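Side-chain contacts in ORF 37 (Human herpesvirus 8 type M, PDB 3FHD), which acts as a herpesviral alkaline nuclease with endonuclease and exonuclease activity and helps process branched viral DNA intermediates to promote production of unit-length progeny genomes: residues C106-D111 / R137-C142; Y273-M278 / A285-L290; H347-E352 / H472-Q477. All blocks are in the same frame, centred on the assembly; numbering follows the deposited sequence.

Interaction 1 (C106-D111 / R137-C142)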
loop_
_atom_site.group_PDB
_atom_site.type_symbol
_atom_site.label_atom_id
_atom_site.label_comp_id
_atom_site.label_asym_id
_atom_site.label_seq_id
_atom_site.Cartn_x
_atom_site.Cartn_y
_atom_site.Cartn_z
ATOM N N CYS A 106 12.282 14.267 -14.626
ATOM C CA CYS A 106 12.368 14.892 -15.921
ATOM C C CYS A 106 13.832 14.953 -16.409
ATOM O O CYS A 106 14.116 14.650 -17.572
ATOM C CB CYS A 106 11.702 16.285 -15.834
ATOM S SG CYS A 106 11.427 17.155 -17.357
ATOM N N ASN A 107 14.768 15.298 -15.517
ATOM C CA ASN A 107 16.180 15.367 -15.887
ATOM C C ASN A 107 16.680 14.039 -16.419
ATOM O O ASN A 107 17.411 14.016 -17.396
ATOM C CB ASN A 107 17.051 15.789 -14.707
ATOM C CG ASN A 107 16.932 17.273 -14.398
ATOM O OD1 ASN A 107 16.497 18.055 -15.232
ATOM N ND2 ASN A 107 17.324 17.660 -13.187
ATOM N N PHE A 108 16.279 12.951 -15.759
ATOM C CA PHE A 108 16.699 11.601 -16.156
ATOM C C PHE A 108 16.194 11.186 -17.546
ATOM O O PHE A 108 16.971 10.651 -18.349
ATOM C CB PHE A 108 16.305 10.547 -15.117
ATOM C CG PHE A 108 16.870 9.154 -15.415
ATOM C CD1 PHE A 108 18.170 8.805 -15.008
ATOM C CD2 PHE A 108 16.111 8.211 -16.108
ATOM C CE1 PHE A 108 18.696 7.528 -15.289
ATOM C CE2 PHE A 108 16.625 6.941 -16.402
ATOM C CZ PHE A 108 17.919 6.592 -15.988
ATOM N N PHE A 109 14.910 11.417 -17.825
ATOM C CA PHE A 109 14.366 11.169 -19.145
ATOM C C PHE A 109 15.161 11.929 -20.176
ATOM O O PHE A 109 15.694 11.345 -21.121
ATOM C CB PHE A 109 12.902 11.639 -19.238
ATOM C CG PHE A 109 11.883 10.619 -18.768
ATOM C CD1 PHE A 109 11.583 9.498 -19.543
ATOM C CD2 PHE A 109 11.191 10.815 -17.554
ATOM C CE1 PHE A 109 10.624 8.569 -19.085
ATOM C CE2 PHE A 109 10.229 9.904 -17.102
ATOM C CZ PHE A 109 9.944 8.792 -17.853
ATOM N N VAL A 110 15.244 13.241 -19.997
ATOM C CA VAL A 110 15.944 14.080 -20.982
ATOM C C VAL A 110 17.402 13.631 -21.205
ATOM O O VAL A 110 17.835 13.433 -22.352
ATOM C CB VAL A 110 15.801 15.586 -20.658
ATOM C CG1 VAL A 110 16.700 16.453 -21.566
ATOM C CG2 VAL A 110 14.347 16.024 -20.803
ATOM N N ASP A 111 18.151 13.424 -20.126
ATOM C CA ASP A 111 19.563 13.060 -20.254
ATOM C C ASP A 111 19.861 11.605 -20.661
ATOM O O ASP A 111 20.798 11.359 -21.422
ATOM C CB ASP A 111 20.314 13.363 -18.961
ATOM C CG ASP A 111 20.334 14.847 -18.617
ATOM O OD1 ASP A 111 20.486 15.688 -19.529
ATOM O OD2 ASP A 111 20.217 15.169 -17.415
ATOM N N ARG A 137 13.687 1.893 -16.444
ATOM C CA ARG A 137 12.324 2.018 -15.967
ATOM C C ARG A 137 12.330 1.931 -14.434
ATOM O O ARG A 137 11.661 2.706 -13.742
ATOM C CB ARG A 137 11.432 0.943 -16.593
ATOM C CG ARG A 137 11.135 1.179 -18.081
ATOM C CD ARG A 137 9.940 0.321 -18.588
ATOM N NE ARG A 137 10.191 -1.115 -18.442
ATOM C CZ ARG A 137 10.889 -1.880 -19.270
ATOM N NH1 ARG A 137 11.450 -1.382 -20.371
ATOM N NH2 ARG A 137 11.024 -3.173 -18.990
ATOM N N HIS A 138 13.100 0.988 -13.916
ATOM C CA HIS A 138 13.303 0.838 -12.473
ATOM C C HIS A 138 13.803 2.132 -11.833
ATOM O O HIS A 138 13.302 2.573 -10.765
ATOM C CB HIS A 138 14.298 -0.293 -12.189
ATOM C CG HIS A 138 14.546 -0.525 -10.726
ATOM N ND1 HIS A 138 15.809 -0.629 -10.193
ATOM C CD2 HIS A 138 13.689 -0.662 -9.688
ATOM C CE1 HIS A 138 15.722 -0.815 -8.888
ATOM N NE2 HIS A 138 14.447 -0.839 -8.558
ATOM N N HIS A 139 14.798 2.740 -12.467
ATOM C CA HIS A 139 15.328 4.005 -11.968
ATOM C C HIS A 139 14.262 5.122 -11.936
ATOM O O HIS A 139 14.121 5.789 -10.911
ATOM C CB HIS A 139 16.580 4.451 -12.731
ATOM C CG HIS A 139 17.199 5.676 -12.148
ATOM N ND1 HIS A 139 18.130 5.628 -11.135
ATOM C CD2 HIS A 139 17.003 6.987 -12.416
ATOM C CE1 HIS A 139 18.507 6.856 -10.826
ATOM N NE2 HIS A 139 17.825 7.699 -11.578
ATOM N N ILE A 140 13.489 5.272 -13.007
ATOM C CA ILE A 140 12.371 6.220 -13.030
ATOM C C ILE A 140 11.347 5.969 -11.888
ATOM O O ILE A 140 10.940 6.891 -11.149
ATOM C CB ILE A 140 11.702 6.274 -14.442
ATOM C CG1 ILE A 140 12.622 6.958 -15.509
ATOM C CG2 ILE A 140 10.300 6.901 -14.368
ATOM C CD1 ILE A 140 12.959 8.388 -15.216
ATOM N N CYS A 141 10.937 4.715 -11.723
ATOM C CA CYS A 141 9.962 4.369 -10.697
ATOM C C CYS A 141 10.464 4.674 -9.280
ATOM O O CYS A 141 9.698 5.142 -8.404
ATOM C CB CYS A 141 9.556 2.907 -10.868
ATOM S SG CYS A 141 8.596 2.632 -12.388
ATOM N N CYS A 142 11.755 4.455 -9.068
ATOM C CA CYS A 142 12.406 4.800 -7.806
ATOM C C CYS A 142 12.426 6.310 -7.568
ATOM O O CYS A 142 12.260 6.759 -6.425
ATOM C CB CYS A 142 13.835 4.264 -7.770
ATOM S SG CYS A 142 13.901 2.473 -7.521
#
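Phe108 lays one face of its ring against the imidazole of His139, whose CD2 stands 3.3 Å above the phenyl plane and towards its rim. The two rings are tilted by 32°, their centroids 4.3 Å apart, so they overlap without forming a parallel stack or a T-shaped pair. In both residues CG lies anti to the main-chain nitrogen (chi1 near -175°), which sends each ring out across the gap between the helices. Ile140 packs beside this pair. Its CD1 methyl comes within 3.3 Å of Phe108 CD2 and also lies over a face of Phe109, making a CH-pi contact 3.9 Å from that ring's centroid and 23° off its normal. One methyl thus touches two aromatic rings, while the CG2 branch reaches the CE2-CZ side of Phe109.

Segments 106-111 and 137-142, on helices 104-113 and 134-147, run nearly antiparallel with axes 10.5 Å apart, a spacing that leaves room for aromatic groups between them. Tyr90 of helix 83-100 meets the Phe109 ring edge-to-face. Carbon and pi surfaces make up most of the touching area, which implies that dispersion and close fit, rather than directional polar bonds, join the two segments.

Interaction 2 (Y273-M278 / A285-L290)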
loop_
_atom_site.group_PDB
_atom_site.type_symbol
_atom_site.label_atom_id
_atom_site.label_comp_id
_atom_site.label_asym_id
_atom_site.label_seq_id
_atom_site.Cartn_x
_atom_site.Cartn_y
_atom_site.Cartn_z
ATOM N N TYR A 273 -13.068 -1.085 18.361
ATOM C CA TYR A 273 -12.630 -1.507 19.694
ATOM C C TYR A 273 -12.153 -0.339 20.568
ATOM O O TYR A 273 -11.675 -0.547 21.673
ATOM C CB TYR A 273 -11.514 -2.552 19.591
ATOM C CG TYR A 273 -11.982 -3.939 19.202
ATOM C CD1 TYR A 273 -12.484 -4.826 20.159
ATOM C CD2 TYR A 273 -11.894 -4.373 17.883
ATOM C CE1 TYR A 273 -12.910 -6.102 19.809
ATOM C CE2 TYR A 273 -12.328 -5.642 17.521
ATOM C CZ TYR A 273 -12.836 -6.505 18.493
ATOM O OH TYR A 273 -13.256 -7.769 18.132
ATOM N N THR A 274 -12.254 0.883 20.060
ATOM C CA THR A 274 -11.899 2.069 20.842
ATOM C C THR A 274 -12.848 2.184 22.057
ATOM O O THR A 274 -14.068 2.093 21.917
ATOM C CB THR A 274 -11.912 3.338 19.956
ATOM O OG1 THR A 274 -10.979 3.177 18.880
ATOM C CG2 THR A 274 -11.523 4.612 20.761
ATOM N N PHE A 275 -12.274 2.302 23.246
ATOM C CA PHE A 275 -13.055 2.423 24.498
ATOM C C PHE A 275 -12.602 3.615 25.329
ATOM O O PHE A 275 -11.529 4.178 25.104
ATOM C CB PHE A 275 -12.963 1.147 25.351
ATOM C CG PHE A 275 -11.569 0.839 25.844
ATOM C CD1 PHE A 275 -11.133 1.300 27.082
ATOM C CD2 PHE A 275 -10.704 0.064 25.075
ATOM C CE1 PHE A 275 -9.836 1.031 27.537
ATOM C CE2 PHE A 275 -9.414 -0.228 25.529
ATOM C CZ PHE A 275 -8.982 0.268 26.754
ATOM N N ALA A 276 -13.442 4.000 26.292
ATOM C CA ALA A 276 -13.024 4.951 27.308
ATOM C C ALA A 276 -13.019 4.229 28.642
ATOM O O ALA A 276 -13.759 3.237 28.847
ATOM C CB ALA A 276 -13.943 6.166 27.359
ATOM N N LYS A 277 -12.162 4.695 29.541
ATOM C CA LYS A 277 -12.079 4.096 30.870
ATOM C C LYS A 277 -13.273 4.547 31.734
ATOM O O LYS A 277 -13.093 5.099 32.815
ATOM C CB LYS A 277 -10.693 4.357 31.492
ATOM C CG LYS A 277 -9.562 3.779 30.600
ATOM C CD LYS A 277 -8.160 4.247 30.970
ATOM C CE LYS A 277 -7.737 3.685 32.320
ATOM N NZ LYS A 277 -6.285 3.947 32.559
ATOM N N MET A 278 -14.496 4.293 31.242
ATOM C CA MET A 278 -15.753 4.646 31.958
ATOM C C MET A 278 -16.339 3.443 32.682
ATOM O O MET A 278 -16.189 2.290 32.255
ATOM C CB MET A 278 -16.874 5.132 31.009
ATOM C CG MET A 278 -16.500 6.090 29.885
ATOM S SD MET A 278 -16.486 7.846 30.301
ATOM C CE MET A 278 -18.246 8.171 30.483
ATOM N N ALA A 285 -13.995 -3.216 30.507
ATOM C CA ALA A 285 -14.031 -4.348 31.432
ATOM C C ALA A 285 -13.089 -5.464 30.967
ATOM O O ALA A 285 -12.245 -5.917 31.739
ATOM C CB ALA A 285 -15.462 -4.867 31.612
ATOM N N ALA A 286 -13.228 -5.874 29.704
ATOM C CA ALA A 286 -12.386 -6.903 29.106
ATOM C C ALA A 286 -10.917 -6.478 29.003
ATOM O O ALA A 286 -10.018 -7.289 29.219
ATOM C CB ALA A 286 -12.926 -7.285 27.757
ATOM N N TYR A 287 -10.674 -5.211 28.657
ATOM C CA TYR A 287 -9.308 -4.680 28.601
ATOM C C TYR A 287 -8.557 -4.774 29.940
ATOM O O TYR A 287 -7.398 -5.208 29.981
ATOM C CB TYR A 287 -9.309 -3.230 28.102
ATOM C CG TYR A 287 -7.983 -2.526 28.308
ATOM C CD1 TYR A 287 -6.920 -2.745 27.429
ATOM C CD2 TYR A 287 -7.788 -1.654 29.391
ATOM C CE1 TYR A 287 -5.697 -2.108 27.608
ATOM C CE2 TYR A 287 -6.560 -0.997 29.582
ATOM C CZ TYR A 287 -5.518 -1.243 28.690
ATOM O OH TYR A 287 -4.303 -0.606 28.842
ATOM N N GLN A 288 -9.222 -4.367 31.024
ATOM C CA GLN A 288 -8.672 -4.462 32.370
ATOM C C GLN A 288 -8.116 -5.854 32.670
ATOM O O GLN A 288 -6.997 -5.979 33.186
ATOM C CB GLN A 288 -9.731 -4.095 33.413
ATOM C CG GLN A 288 -9.893 -2.595 33.683
ATOM C CD GLN A 288 -10.933 -2.304 34.769
ATOM O OE1 GLN A 288 -12.120 -2.577 34.595
ATOM N NE2 GLN A 288 -10.484 -1.752 35.902
ATOM N N ARG A 289 -8.893 -6.888 32.338
ATOM C CA ARG A 289 -8.501 -8.289 32.578
ATOM C C ARG A 289 -7.274 -8.659 31.767
ATOM O O ARG A 289 -6.340 -9.268 32.298
ATOM C CB ARG A 289 -9.639 -9.251 32.237
ATOM N N LEU A 290 -7.295 -8.297 30.481
ATOM C CA LEU A 290 -6.161 -8.498 29.581
ATOM C C LEU A 290 -4.886 -7.802 30.057
ATOM O O LEU A 290 -3.808 -8.385 29.979
ATOM C CB LEU A 290 -6.511 -8.024 28.159
ATOM C CG LEU A 290 -5.485 -8.151 27.027
ATOM C CD1 LEU A 290 -5.272 -9.618 26.677
ATOM C CD2 LEU A 290 -5.963 -7.363 25.820
#
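Phe275 drives the far corner of its ring into the face of Tyr287, joining the loop that follows strand 262-269 to helix 282-292, the next helix in the chain. The loop is irregular and includes an inverse gamma turn centred on Lys277; within this PD-(D/E)XK nuclease fold, the strand it leaves carries Glu266 and Ile267 of the magnesium site.

In the aromatic contact CZ makes the closest approach, with CE1 and CE2 further off. Phe275 CZ sits 3.3 Å above the tyrosine ring, displaced towards the CB end, and is 3.3 Å from Tyr287 CG and 3.5 Å from Tyr287 CD2. The planes are inclined by 39°, an oblique meeting. Tyr287 has its CG anti to the main-chain nitrogen (chi1 167°), which carries the ring towards the loop. The side chain of Phe275 takes the less common position between its own nitrogen and carbonyl carbon (chi1 64°), and this aims CZ at the helix. Thr457 of strand 455-464 touches both side chains.

Polar bonds hold the loop from outside the pair: Asp281 OD2 accepts from the amide of Ala276, and Lys277 NZ makes a salt bridge to Asp369. Within the loop, the carbonyl oxygen of Tyr273 lies in the plane of the Phe275 ring at its edge, with Tyr273 O 3.6 Å from Phe275 CD2.

Interaction 3 (H347-E352 / H472-Q477)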
loop_
_atom_site.group_PDB
_atom_site.type_symbol
_atom_site.label_atom_id
_atom_site.label_comp_id
_atom_site.label_asym_id
_atom_site.label_seq_id
_atom_site.Cartn_x
_atom_site.Cartn_y
_atom_site.Cartn_z
ATOM N N HIS A 347 -11.988 -24.322 -4.873
ATOM C CA HIS A 347 -11.299 -23.438 -3.965
ATOM C C HIS A 347 -9.867 -23.908 -3.695
ATOM O O HIS A 347 -9.376 -23.724 -2.576
ATOM C CB HIS A 347 -12.067 -23.339 -2.643
ATOM C CG HIS A 347 -13.398 -22.644 -2.750
ATOM N ND1 HIS A 347 -14.597 -23.309 -2.595
ATOM C CD2 HIS A 347 -13.717 -21.349 -2.985
ATOM C CE1 HIS A 347 -15.597 -22.453 -2.718
ATOM N NE2 HIS A 347 -15.088 -21.254 -2.948
ATOM N N ASN A 348 -9.202 -24.490 -4.701
ATOM C CA ASN A 348 -7.840 -25.023 -4.518
ATOM C C ASN A 348 -6.770 -23.956 -4.184
ATOM O O ASN A 348 -5.879 -24.199 -3.360
ATOM C CB ASN A 348 -7.408 -26.003 -5.650
ATOM C CG ASN A 348 -7.406 -25.366 -7.059
ATOM O OD1 ASN A 348 -8.089 -24.367 -7.311
ATOM N ND2 ASN A 348 -6.638 -25.976 -7.994
ATOM N N LEU A 349 -6.885 -22.774 -4.782
ATOM C CA LEU A 349 -5.997 -21.654 -4.432
ATOM C C LEU A 349 -6.170 -21.265 -2.956
ATOM O O LEU A 349 -5.192 -21.101 -2.247
ATOM C CB LEU A 349 -6.239 -20.452 -5.347
ATOM C CG LEU A 349 -5.267 -19.267 -5.236
ATOM C CD1 LEU A 349 -5.028 -18.671 -6.605
ATOM C CD2 LEU A 349 -5.771 -18.215 -4.250
ATOM N N ILE A 350 -7.422 -21.148 -2.498
ATOM C CA ILE A 350 -7.697 -20.856 -1.081
ATOM C C ILE A 350 -7.092 -21.907 -0.145
ATOM O O ILE A 350 -6.416 -21.568 0.834
ATOM C CB ILE A 350 -9.217 -20.602 -0.788
ATOM C CG1 ILE A 350 -9.661 -19.226 -1.312
ATOM C CG2 ILE A 350 -9.505 -20.665 0.710
ATOM C CD1 ILE A 350 -9.019 -18.038 -0.607
ATOM N N ARG A 351 -7.300 -23.184 -0.468
ATOM C CA ARG A 351 -6.735 -24.265 0.333
ATOM C C ARG A 351 -5.212 -24.144 0.478
ATOM O O ARG A 351 -4.666 -24.306 1.581
ATOM C CB ARG A 351 -7.113 -25.619 -0.260
ATOM C CG ARG A 351 -7.328 -26.673 0.782
ATOM C CD ARG A 351 -7.598 -28.038 0.147
ATOM N NE ARG A 351 -8.808 -28.032 -0.680
ATOM C CZ ARG A 351 -10.036 -28.322 -0.252
ATOM N NH1 ARG A 351 -10.271 -28.654 1.024
ATOM N NH2 ARG A 351 -11.042 -28.281 -1.115
ATOM N N GLU A 352 -4.544 -23.842 -0.635
ATOM C CA GLU A 352 -3.080 -23.697 -0.683
ATOM C C GLU A 352 -2.614 -22.514 0.188
ATOM O O GLU A 352 -1.607 -22.605 0.902
ATOM C CB GLU A 352 -2.643 -23.543 -2.138
ATOM C CG GLU A 352 -1.179 -23.165 -2.367
ATOM C CD GLU A 352 -0.264 -24.373 -2.544
ATOM O OE1 GLU A 352 -0.443 -25.406 -1.840
ATOM O OE2 GLU A 352 0.660 -24.275 -3.395
ATOM N N HIS A 472 0.990 -15.934 -8.880
ATOM C CA HIS A 472 0.979 -15.925 -10.345
ATOM C C HIS A 472 -0.459 -15.888 -10.915
ATOM O O HIS A 472 -0.745 -15.109 -11.817
ATOM C CB HIS A 472 1.796 -17.100 -10.900
ATOM C CG HIS A 472 1.777 -17.200 -12.398
ATOM N ND1 HIS A 472 0.854 -17.968 -13.085
ATOM C CD2 HIS A 472 2.577 -16.644 -13.342
ATOM C CE1 HIS A 472 1.083 -17.872 -14.383
ATOM N NE2 HIS A 472 2.118 -17.069 -14.566
ATOM N N ARG A 473 -1.356 -16.709 -10.370
ATOM C CA ARG A 473 -2.732 -16.785 -10.901
ATOM C C ARG A 473 -3.512 -15.471 -10.669
ATOM O O ARG A 473 -4.181 -14.964 -11.565
ATOM C CB ARG A 473 -3.500 -17.963 -10.301
ATOM C CG ARG A 473 -4.775 -18.233 -11.117
ATOM C CD ARG A 473 -5.785 -19.090 -10.415
ATOM N NE ARG A 473 -5.392 -20.492 -10.368
ATOM C CZ ARG A 473 -6.092 -21.419 -9.721
ATOM N NH1 ARG A 473 -7.222 -21.070 -9.096
ATOM N NH2 ARG A 473 -5.671 -22.681 -9.702
ATOM N N LEU A 474 -3.402 -14.943 -9.462
ATOM C CA LEU A 474 -4.143 -13.724 -9.072
ATOM C C LEU A 474 -3.658 -12.506 -9.865
ATOM O O LEU A 474 -4.478 -11.690 -10.351
ATOM C CB LEU A 474 -4.051 -13.504 -7.548
ATOM C CG LEU A 474 -4.677 -14.608 -6.695
ATOM C CD1 LEU A 474 -4.412 -14.353 -5.195
ATOM C CD2 LEU A 474 -6.210 -14.723 -6.933
ATOM N N LEU A 475 -2.337 -12.377 -10.039
ATOM C CA LEU A 475 -1.784 -11.234 -10.827
ATOM C C LEU A 475 -2.226 -11.358 -12.293
ATOM O O LEU A 475 -2.584 -10.355 -12.918
ATOM C CB LEU A 475 -0.247 -11.169 -10.753
ATOM C CG LEU A 475 0.415 -10.801 -9.418
ATOM C CD1 LEU A 475 1.949 -11.178 -9.433
ATOM C CD2 LEU A 475 0.190 -9.311 -9.093
ATOM N N HIS A 476 -2.249 -12.580 -12.832
ATOM C CA HIS A 476 -2.747 -12.785 -14.197
ATOM C C HIS A 476 -4.238 -12.343 -14.367
ATOM O O HIS A 476 -4.594 -11.695 -15.344
ATOM C CB HIS A 476 -2.564 -14.248 -14.641
ATOM C CG HIS A 476 -3.215 -14.554 -15.950
ATOM N ND1 HIS A 476 -2.634 -14.224 -17.156
ATOM C CD2 HIS A 476 -4.412 -15.109 -16.244
ATOM C CE1 HIS A 476 -3.432 -14.605 -18.140
ATOM N NE2 HIS A 476 -4.516 -15.148 -17.613
ATOM N N GLN A 477 -5.100 -12.735 -13.435
ATOM C CA GLN A 477 -6.531 -12.347 -13.482
ATOM C C GLN A 477 -6.688 -10.828 -13.408
ATOM O O GLN A 477 -7.473 -10.214 -14.167
ATOM C CB GLN A 477 -7.271 -13.034 -12.337
ATOM C CG GLN A 477 -7.140 -14.586 -12.469
ATOM C CD GLN A 477 -7.981 -15.361 -11.484
ATOM O OE1 GLN A 477 -8.696 -14.785 -10.656
ATOM N NE2 GLN A 477 -7.947 -16.689 -11.606
HETATM O O HOH W 1 -8.930 -21.973 -6.797
#
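A single water is gripped by three groups where the first turn of helix 348-355 faces helix 468-489. It donates to Asn348 OD1 at 2.6 Å and accepts from Leu349 N and Arg473 NH1, each 3.0 Å from the water oxygen. Two of these partners belong to one helix and the third to the other, so the water bridges the two segments. His347 holds the N-cap position of helix 348-355, and the water and Asn348 OD1 serve the Leu349 amide in the first turn, where main-chain N-H groups have no preceding turn to bond to.

With the Asn348 CG held between the main-chain nitrogen and carbonyl carbon, OD1 curls back and, besides the water's hydrogen, accepts a weak bond from Leu349 N, 3.2 Å away and bent to 123° at the hydrogen; the amide is thus shared between water and OD1. The same OD1 lies near the plane of the Arg473 guanidinium, at its edge, but 3.8 Å from NH2; the amide and guanidinium planes are turned 43° apart.

Apolar contact lies nearby. The Leu349 and Arg473 side chains lie alongside each other, running in opposite senses, and Leu349 CD1 packs 3.9 Å from Arg473 CD, over one face of the guanidinium. That methyl also meets Leu474 CG at 4.1 Å. The arginine extends from its helix and then bends at chi3, which brings its charged end round to the water.

The segment axes pass 12.3 Å apart at a crossing angle of -134°, so side chains span most of the distance. Leu474 is the inward element: beyond Leu349 it touches Tyr397 and Leu400 of helix 394-412 and Phe170 and Val174 of helix 170-175, while Ile350 turns to the loop residues Val391 and Arg392 leading from strand 379-389 to helix 394-412.

The three contacts are well separated within one nuclease chain. Interactions 1 and 2 lie on opposite sides of its centre, their own centres 51 Å apart. Interaction 3 is 34 Å from interaction 1 and 39 Å from interaction 2, centre to centre, with nearest atoms about 15 and 22 Å away. None lies at the magnesium site of Asp243, Glu266 and Ile267, but shared elements connect them. Helix 394-412 meets segment 137-142 through Tyr409 and Leu412, and segment 472-477 through Tyr397 and Leu400. Strand 455-464 backs interaction 2 at Thr457 and precedes helix 468-489 of interaction 3.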